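Long-range contacts in beta-lactamase (Mycobacterium tuberculosis, PDB 4WHI), which is probably a penicillin-binding protein related to serine beta-lactamases, seen here through its C-terminal all-beta domain, whose own role is unknown: residues A[21-25]-A[82-87]; A[40-44]-A[53-57]. One frame throughout, in Å; residues are numbered along the deposited sequence.

Contact 1. Residues A[21-25]-A[82-87]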
ATOM      1  N   TYR A  21      -2.733  -9.768  -5.569  1.00 13.67           N
ATOM      2  CA  TYR A  21      -1.777  -8.748  -5.120  1.00 13.25           C
ATOM      3  C   TYR A  21      -0.619  -9.298  -4.290  1.00 11.89           C
ATOM      4  O   TYR A  21       0.407  -8.624  -4.109  1.00 12.27           O
ATOM      5  CB  TYR A  21      -2.510  -7.679  -4.326  1.00 13.33           C
ATOM      6  CG  TYR A  21      -3.670  -7.050  -5.070  1.00 14.12           C
ATOM      7  CD1 TYR A  21      -3.454  -6.161  -6.113  1.00 15.43           C
ATOM      8  CD2 TYR A  21      -4.988  -7.343  -4.723  1.00 13.98           C
ATOM      9  CE1 TYR A  21      -4.516  -5.575  -6.789  1.00 15.55           C
ATOM     10  CE2 TYR A  21      -6.053  -6.762  -5.393  1.00 13.84           C
ATOM     11  CZ  TYR A  21      -5.814  -5.880  -6.421  1.00 14.59           C
ATOM     12  OH  TYR A  21      -6.874  -5.304  -7.081  1.00 15.94           O
ATOM     13  N   VAL A  22      -0.780 -10.510  -3.778  1.00 12.54           N
ATOM     14  CA  VAL A  22       0.189 -11.103  -2.854  1.00 12.98           C
ATOM     15  C   VAL A  22       1.517 -11.404  -3.566  1.00 12.28           C
ATOM     16  O   VAL A  22       1.538 -11.838  -4.718  1.00 13.80           O
ATOM     17  CB  VAL A  22      -0.422 -12.356  -2.184  1.00 13.81           C
ATOM     18  CG1 VAL A  22       0.607 -13.150  -1.398  1.00 14.89           C
ATOM     19  CG2 VAL A  22      -1.577 -11.942  -1.277  1.00 13.09           C
ATOM     20  N   GLY A  23       2.621 -11.133  -2.881  1.00 11.33           N
ATOM     21  CA  GLY A  23       3.948 -11.427  -3.403  1.00 12.87           C
ATOM     22  C   GLY A  23       5.038 -10.549  -2.836  1.00 13.31           C
ATOM     23  O   GLY A  23       4.786  -9.660  -2.013  1.00 12.56           O
ATOM     24  N   VAL A  24       6.260 -10.810  -3.289  1.00 14.28           N
ATOM     25  CA  VAL A  24       7.432 -10.062  -2.876  1.00 13.13           C
ATOM     26  C   VAL A  24       7.870  -9.228  -4.066  1.00 13.72           C
ATOM     27  O   VAL A  24       8.292  -9.762  -5.095  1.00 16.12           O
ATOM     28  CB  VAL A  24       8.569 -10.989  -2.416  1.00 14.43           C
ATOM     29  CG1 VAL A  24       9.797 -10.178  -2.025  1.00 15.61           C
ATOM     30  CG2 VAL A  24       8.103 -11.834  -1.242  1.00 15.42           C
ATOM     31  N   TYR A  25       7.759  -7.914  -3.911  1.00 13.17           N
ATOM     32  CA  TYR A  25       8.058  -6.973  -4.973  1.00 13.26           C
ATOM     33  C   TYR A  25       9.443  -6.374  -4.726  1.00 14.11           C
ATOM     34  O   TYR A  25       9.655  -5.632  -3.753  1.00 13.78           O
ATOM     35  CB  TYR A  25       6.987  -5.886  -5.016  1.00 12.93           C
ATOM     36  CG  TYR A  25       5.578  -6.381  -5.319  1.00 12.33           C
ATOM     37  CD1 TYR A  25       4.813  -7.042  -4.355  1.00 13.22           C
ATOM     38  CD2 TYR A  25       5.009  -6.172  -6.566  1.00 12.69           C
ATOM     39  CE1 TYR A  25       3.522  -7.482  -4.640  1.00 13.64           C
ATOM     40  CE2 TYR A  25       3.725  -6.591  -6.853  1.00 13.66           C
ATOM     41  CZ  TYR A  25       2.984  -7.253  -5.894  1.00 12.62           C
ATOM     42  OH  TYR A  25       1.704  -7.674  -6.206  1.00 12.70           O
ATOM     43  N   PHE A  82      -1.109  -1.066  -7.420  1.00 14.66           N
ATOM     44  CA  PHE A  82      -0.674  -2.291  -8.071  1.00 14.90           C
ATOM     45  C   PHE A  82      -1.004  -2.238  -9.564  1.00 16.45           C
ATOM     46  O   PHE A  82      -2.099  -1.834  -9.953  1.00 18.57           O
ATOM     47  CB  PHE A  82      -1.359  -3.508  -7.453  1.00 14.22           C
ATOM     48  CG  PHE A  82      -0.981  -3.779  -6.023  1.00 12.44           C
ATOM     49  CD1 PHE A  82      -1.688  -3.188  -4.982  1.00 12.16           C
ATOM     50  CD2 PHE A  82       0.040  -4.676  -5.713  1.00 11.72           C
ATOM     51  CE1 PHE A  82      -1.375  -3.461  -3.666  1.00 11.77           C
ATOM     52  CE2 PHE A  82       0.361  -4.944  -4.394  1.00 11.95           C
ATOM     53  CZ  PHE A  82      -0.348  -4.335  -3.372  1.00 11.81           C
ATOM     54  N   ALA A  83      -0.061  -2.667 -10.394  1.00 17.25           N
ATOM     55  CA  ALA A  83      -0.297  -2.795 -11.829  1.00 19.47           C
ATOM     56  C   ALA A  83       0.550  -3.928 -12.375  1.00 21.37           C
ATOM     57  O   ALA A  83       1.765  -3.787 -12.522  1.00 22.31           O
ATOM     58  CB  ALA A  83       0.026  -1.490 -12.540  1.00 21.56           C
ATOM     59  N   GLY A  84      -0.098  -5.059 -12.650  1.00 24.31           N
ATOM     60  CA  GLY A  84       0.587  -6.253 -13.118  1.00 25.01           C
ATOM     61  C   GLY A  84       1.548  -6.786 -12.079  1.00 23.22           C
ATOM     62  O   GLY A  84       1.142  -7.128 -10.971  1.00 27.74           O
ATOM     63  N   ASP A  85       2.828  -6.849 -12.431  1.00 21.29           N
ATOM     64  CA  ASP A  85       3.844  -7.305 -11.493  1.00 22.06           C
ATOM     65  C   ASP A  85       4.547  -6.145 -10.773  1.00 19.36           C
ATOM     66  O   ASP A  85       5.575  -6.352 -10.141  1.00 19.35           O
ATOM     67  CB  ASP A  85       4.852  -8.220 -12.202  1.00 26.39           C
ATOM     68  CG  ASP A  85       4.322  -9.644 -12.399  1.00 32.32           C
ATOM     69  OD1 ASP A  85       3.271 -10.007 -11.816  1.00 35.08           O
ATOM     70  OD2 ASP A  85       4.970 -10.412 -13.136  1.00 43.67           O
ATOM     71  N   THR A  86       3.980  -4.941 -10.842  1.00 16.49           N
ATOM     72  CA  THR A  86       4.571  -3.780 -10.181  1.00 17.50           C
ATOM     73  C   THR A  86       3.681  -3.252  -9.063  1.00 16.82           C
ATOM     74  O   THR A  86       2.441  -3.317  -9.132  1.00 16.70           O
ATOM     75  CB  THR A  86       4.877  -2.620 -11.155  1.00 20.23           C
ATOM     76  OG1 THR A  86       3.664  -1.955 -11.537  1.00 21.40           O
ATOM     77  CG2 THR A  86       5.615  -3.119 -12.392  1.00 21.89           C
ATOM     78  N   LEU A  87       4.344  -2.736  -8.035  1.00 14.69           N
ATOM     79  CA  LEU A  87       3.708  -2.012  -6.957  1.00 13.94           C
ATOM     80  C   LEU A  87       4.408  -0.662  -6.858  1.00 13.89           C
ATOM     81  O   LEU A  87       5.622  -0.614  -6.706  1.00 14.97           O
ATOM     82  CB  LEU A  87       3.873  -2.786  -5.656  1.00 13.73           C
ATOM     83  CG  LEU A  87       3.505  -2.074  -4.355  1.00 13.28           C
ATOM     84  CD1 LEU A  87       2.053  -1.615  -4.372  1.00 14.13           C
ATOM     85  CD2 LEU A  87       3.766  -3.003  -3.188  1.00 14.41           C
TER
HETATM   86  O   HOH W   1      -0.076  -6.907  -8.441  1.00 29.17           O

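Contact 2. Residues A[40-44]-A[53-57]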
ATOM      1  N   GLY A  40      -8.681 -12.055   5.434  1.00 14.04           N
ATOM      2  CA  GLY A  40      -9.362 -11.000   4.697  1.00 15.04           C
ATOM      3  C   GLY A  40      -8.603  -9.695   4.505  1.00 15.24           C
ATOM      4  O   GLY A  40      -9.110  -8.783   3.861  1.00 17.09           O
ATOM      5  N   GLN A  41      -7.392  -9.607   5.049  1.00 14.42           N
ATOM      6  CA  GLN A  41      -6.627  -8.362   5.091  1.00 13.94           C
ATOM      7  C   GLN A  41      -5.349  -8.501   4.274  1.00 13.04           C
ATOM      8  O   GLN A  41      -4.595  -9.448   4.483  1.00 12.84           O
ATOM      9  CB  GLN A  41      -6.253  -8.054   6.547  1.00 14.85           C
ATOM     10  CG  GLN A  41      -5.494  -6.752   6.757  1.00 15.29           C
ATOM     11  CD  GLN A  41      -6.376  -5.541   6.543  1.00 16.47           C
ATOM     12  OE1 GLN A  41      -7.372  -5.373   7.239  1.00 17.59           O
ATOM     13  NE2 GLN A  41      -6.021  -4.693   5.574  1.00 18.50           N
ATOM     14  N   LEU A  42      -5.113  -7.569   3.351  1.00 11.77           N
ATOM     15  CA  LEU A  42      -3.799  -7.421   2.736  1.00 12.14           C
ATOM     16  C   LEU A  42      -2.923  -6.573   3.660  1.00 11.05           C
ATOM     17  O   LEU A  42      -3.388  -5.586   4.247  1.00 10.90           O
ATOM     18  CB  LEU A  42      -3.867  -6.753   1.360  1.00 14.03           C
ATOM     19  CG  LEU A  42      -4.310  -7.548   0.139  1.00 15.99           C
ATOM     20  CD1 LEU A  42      -4.276  -6.640  -1.083  1.00 18.64           C
ATOM     21  CD2 LEU A  42      -3.436  -8.767  -0.091  1.00 14.97           C
ATOM     22  N   ARG A  43      -1.668  -6.976   3.790  1.00 10.53           N
ATOM     23  CA  ARG A  43      -0.673  -6.236   4.563  1.00 11.23           C
ATOM     24  C   ARG A  43       0.560  -5.974   3.708  1.00 11.63           C
ATOM     25  O   ARG A  43       0.907  -6.780   2.846  1.00 10.57           O
ATOM     26  CB  ARG A  43      -0.244  -7.019   5.804  1.00 11.93           C
ATOM     27  CG  ARG A  43      -1.391  -7.524   6.677  1.00 12.00           C
ATOM     28  CD  ARG A  43      -1.761  -8.972   6.371  1.00 12.36           C
ATOM     29  NE  ARG A  43      -0.596  -9.828   6.541  1.00 11.92           N
ATOM     30  CZ  ARG A  43      -0.160 -10.304   7.707  1.00 11.66           C
ATOM     31  NH1 ARG A  43      -0.826 -10.069   8.834  1.00 12.77           N
ATOM     32  NH2 ARG A  43       0.939 -11.034   7.740  1.00 11.84           N
ATOM     33  N   LEU A  44       1.205  -4.839   3.970  1.00 10.95           N
ATOM     34  CA  LEU A  44       2.438  -4.431   3.317  1.00 10.43           C
ATOM     35  C   LEU A  44       3.555  -4.386   4.363  1.00 10.95           C
ATOM     36  O   LEU A  44       3.433  -3.666   5.359  1.00 12.51           O
ATOM     37  CB  LEU A  44       2.248  -3.040   2.707  1.00 11.17           C
ATOM     38  CG  LEU A  44       3.468  -2.297   2.172  1.00 11.47           C
ATOM     39  CD1 LEU A  44       4.048  -3.042   0.984  1.00 13.72           C
ATOM     40  CD2 LEU A  44       3.084  -0.882   1.767  1.00 12.22           C
ATOM     41  N   PHE A  53       2.025  -2.628   7.519  1.00 13.16           N
ATOM     42  CA  PHE A  53       0.871  -1.758   7.405  1.00 13.17           C
ATOM     43  C   PHE A  53      -0.305  -2.523   6.816  1.00 13.26           C
ATOM     44  O   PHE A  53      -0.141  -3.264   5.847  1.00 14.14           O
ATOM     45  CB  PHE A  53       1.185  -0.584   6.481  1.00 14.38           C
ATOM     46  CG  PHE A  53       2.375   0.227   6.900  1.00 14.99           C
ATOM     47  CD1 PHE A  53       3.655  -0.132   6.500  1.00 16.50           C
ATOM     48  CD2 PHE A  53       2.211   1.367   7.679  1.00 15.55           C
ATOM     49  CE1 PHE A  53       4.750   0.619   6.881  1.00 19.36           C
ATOM     50  CE2 PHE A  53       3.303   2.121   8.057  1.00 18.50           C
ATOM     51  CZ  PHE A  53       4.573   1.750   7.657  1.00 19.52           C
ATOM     52  N   ASP A  54      -1.488  -2.341   7.387  1.00 14.00           N
ATOM     53  CA  ASP A  54      -2.715  -2.828   6.756  1.00 13.03           C
ATOM     54  C   ASP A  54      -2.970  -2.018   5.497  1.00 13.21           C
ATOM     55  O   ASP A  54      -2.880  -0.794   5.523  1.00 13.76           O
ATOM     56  CB  ASP A  54      -3.918  -2.658   7.677  1.00 14.81           C
ATOM     57  CG  ASP A  54      -3.968  -3.678   8.774  1.00 17.17           C
ATOM     58  OD1 ASP A  54      -3.161  -4.636   8.762  1.00 20.46           O
ATOM     59  OD2 ASP A  54      -4.834  -3.515   9.656  1.00 23.72           O
ATOM     60  N   LEU A  55      -3.302  -2.702   4.405  1.00 12.22           N
ATOM     61  CA  LEU A  55      -3.700  -2.036   3.167  1.00 11.29           C
ATOM     62  C   LEU A  55      -5.210  -1.963   3.116  1.00 11.55           C
ATOM     63  O   LEU A  55      -5.888  -2.978   3.206  1.00 13.19           O
ATOM     64  CB  LEU A  55      -3.166  -2.777   1.940  1.00 11.01           C
ATOM     65  CG  LEU A  55      -1.657  -2.694   1.735  1.00 11.62           C
ATOM     66  CD1 LEU A  55      -1.220  -3.613   0.602  1.00 12.33           C
ATOM     67  CD2 LEU A  55      -1.216  -1.263   1.487  1.00 12.14           C
ATOM     68  N   THR A  56      -5.733  -0.752   2.983  1.00 11.77           N
ATOM     69  CA  THR A  56      -7.165  -0.543   2.876  1.00 12.23           C
ATOM     70  C   THR A  56      -7.484  -0.205   1.427  1.00 12.45           C
ATOM     71  O   THR A  56      -6.833   0.634   0.828  1.00 12.47           O
ATOM     72  CB  THR A  56      -7.613   0.593   3.811  1.00 13.62           C
ATOM     73  OG1 THR A  56      -7.394   0.189   5.165  1.00 15.58           O
ATOM     74  CG2 THR A  56      -9.094   0.916   3.629  1.00 14.91           C
ATOM     75  N   HIS A  57      -8.484  -0.864   0.858  1.00 13.46           N
ATOM     76  CA  HIS A  57      -8.861  -0.586  -0.514  1.00 13.21           C
ATOM     77  C   HIS A  57      -9.262   0.877  -0.714  1.00 14.00           C
ATOM     78  O   HIS A  57      -9.967   1.454   0.112  1.00 16.74           O
ATOM     79  CB  HIS A  57      -9.972  -1.512  -0.980  1.00 14.32           C
ATOM     80  CG  HIS A  57     -10.218  -1.424  -2.445  1.00 15.74           C
ATOM     81  ND1 HIS A  57     -11.413  -0.998  -2.974  1.00 16.98           N
ATOM     82  CD2 HIS A  57      -9.395  -1.648  -3.497  1.00 16.55           C
ATOM     83  CE1 HIS A  57     -11.327  -0.990  -4.291  1.00 17.64           C
ATOM     84  NE2 HIS A  57     -10.113  -1.381  -4.634  1.00 17.96           N
TER
HETATM   85  O   HOH W   2      -7.587  -2.238   6.260  1.00 24.41           O
HETATM   86  O   HOH W   3      -6.996  -5.493   2.476  1.00 19.01           O

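Contact 1. Residues A[21-25]-A[82-87]
F82, near the end of strand 77-83, sends its side chain between two tyrosines of 21-25. Y21 covers one ring face: its CB lies 4.1 Å from the F82 ring centroid in a CH-pi contact, and Y21 CD1 comes within 3.4 Å of F82 CG. The edge of F82 points at the face of Y25 in an offset edge-to-face pair, centroids 5.7 Å apart. The chain then reverses through a type II' turn, A83 to T86, closed by T86 N to A83 O (3.0 Å). G84 takes a positive phi in it, and a water donates to G84 O (2.8 Å) and to Y25 OH (3.0 Å). D85 O touches Y25 CD2 (3.6 Å), while the D85 carboxylate forms a salt bridge with R102. On strand 86-89, L87 sets its CB over the face of the Y25 ring, 4.0 Å from its centroid. Y25 OH donates to Y21 O (2.6 Å), and Y21 OH is hydrogen-bonded to D61 and to R16 N. No direct hydrogen bond joins the segments: Y21 and strand 23-25 meet the 77-83/86-89 hairpin through an aromatic cluster whose buried Y25 hydroxyl is satisfied by a carbonyl and a bridging water.

Contact 2. Residues A[40-44]-A[53-57]
Strands 41-44 and 53-57 run antiparallel but strongly twisted, their short axes at 127° and 4.5 Å apart at closest approach. L44 and F53 form a hydrogen-bonded pair, L44 N to F53 O and F53 N to L44 O both 2.8 Å. R43 and D54 follow as a non-hydrogen-bonded pair with CA atoms 4.5 Å apart, where R43 CA also makes a CA-H...O contact of 3.3 Å to F53 O. Further along, L55 N donates to L42 O at 2.9 Å, but the return link is made by a water that accepts from L42 N (2.9 Å) and donates to L55 O (2.8 Å): the strands have begun to splay, and solvent fills the gap. Q41 folds back there, its NE2 donating to L42 O (3.1 Å) and to a second water (3.0 Å) that is also hydrogen-bonded to T56 OG1 at 2.7 Å. The side chains of L42, L44, F53 and L55 share one face of the sheet. L55 is central among them, with CB 4.1 Å from L42 CB and CG 4.0 Å from L44 CB; F63 and F65 of strand 62-66 pack against it. R43 and D54 occupy the other face, where R43 CG passes 4.0 Å from D54 OD1 while the guanidinium NE turns to T36 on the preceding strand. This stretch of the 41-46/51-59 hairpin is thus two-sided, apolar on the leucine face and polar on the other, with direct backbone bonds giving way to water toward G40.

How the contacts relate
Both contacts belong to one antiparallel sheet whose strands follow chain order. Contact 2 joins consecutive strands of a hairpin by backbone hydrogen bonds; contact 1 brings residues 21-25, which include the sheet's first strand, to the sixth and seventh with no direct hydrogen bond, chiefly by tyrosine, phenylalanine and leucine side chains and one bridging water, consistent with a curved sheet whose first strand packs across its interior. Contact 1 is mainly buried, whereas contact 2 is buried at L42, L44 and L55 and more open at R43 and D54. The interiors merge: L42 CD1 lies 3.8 Å from Y21 CD2, L55 CD1 4.1 Å from F82 CZ, and L44 CD1 4.2 Å from L87 CD2.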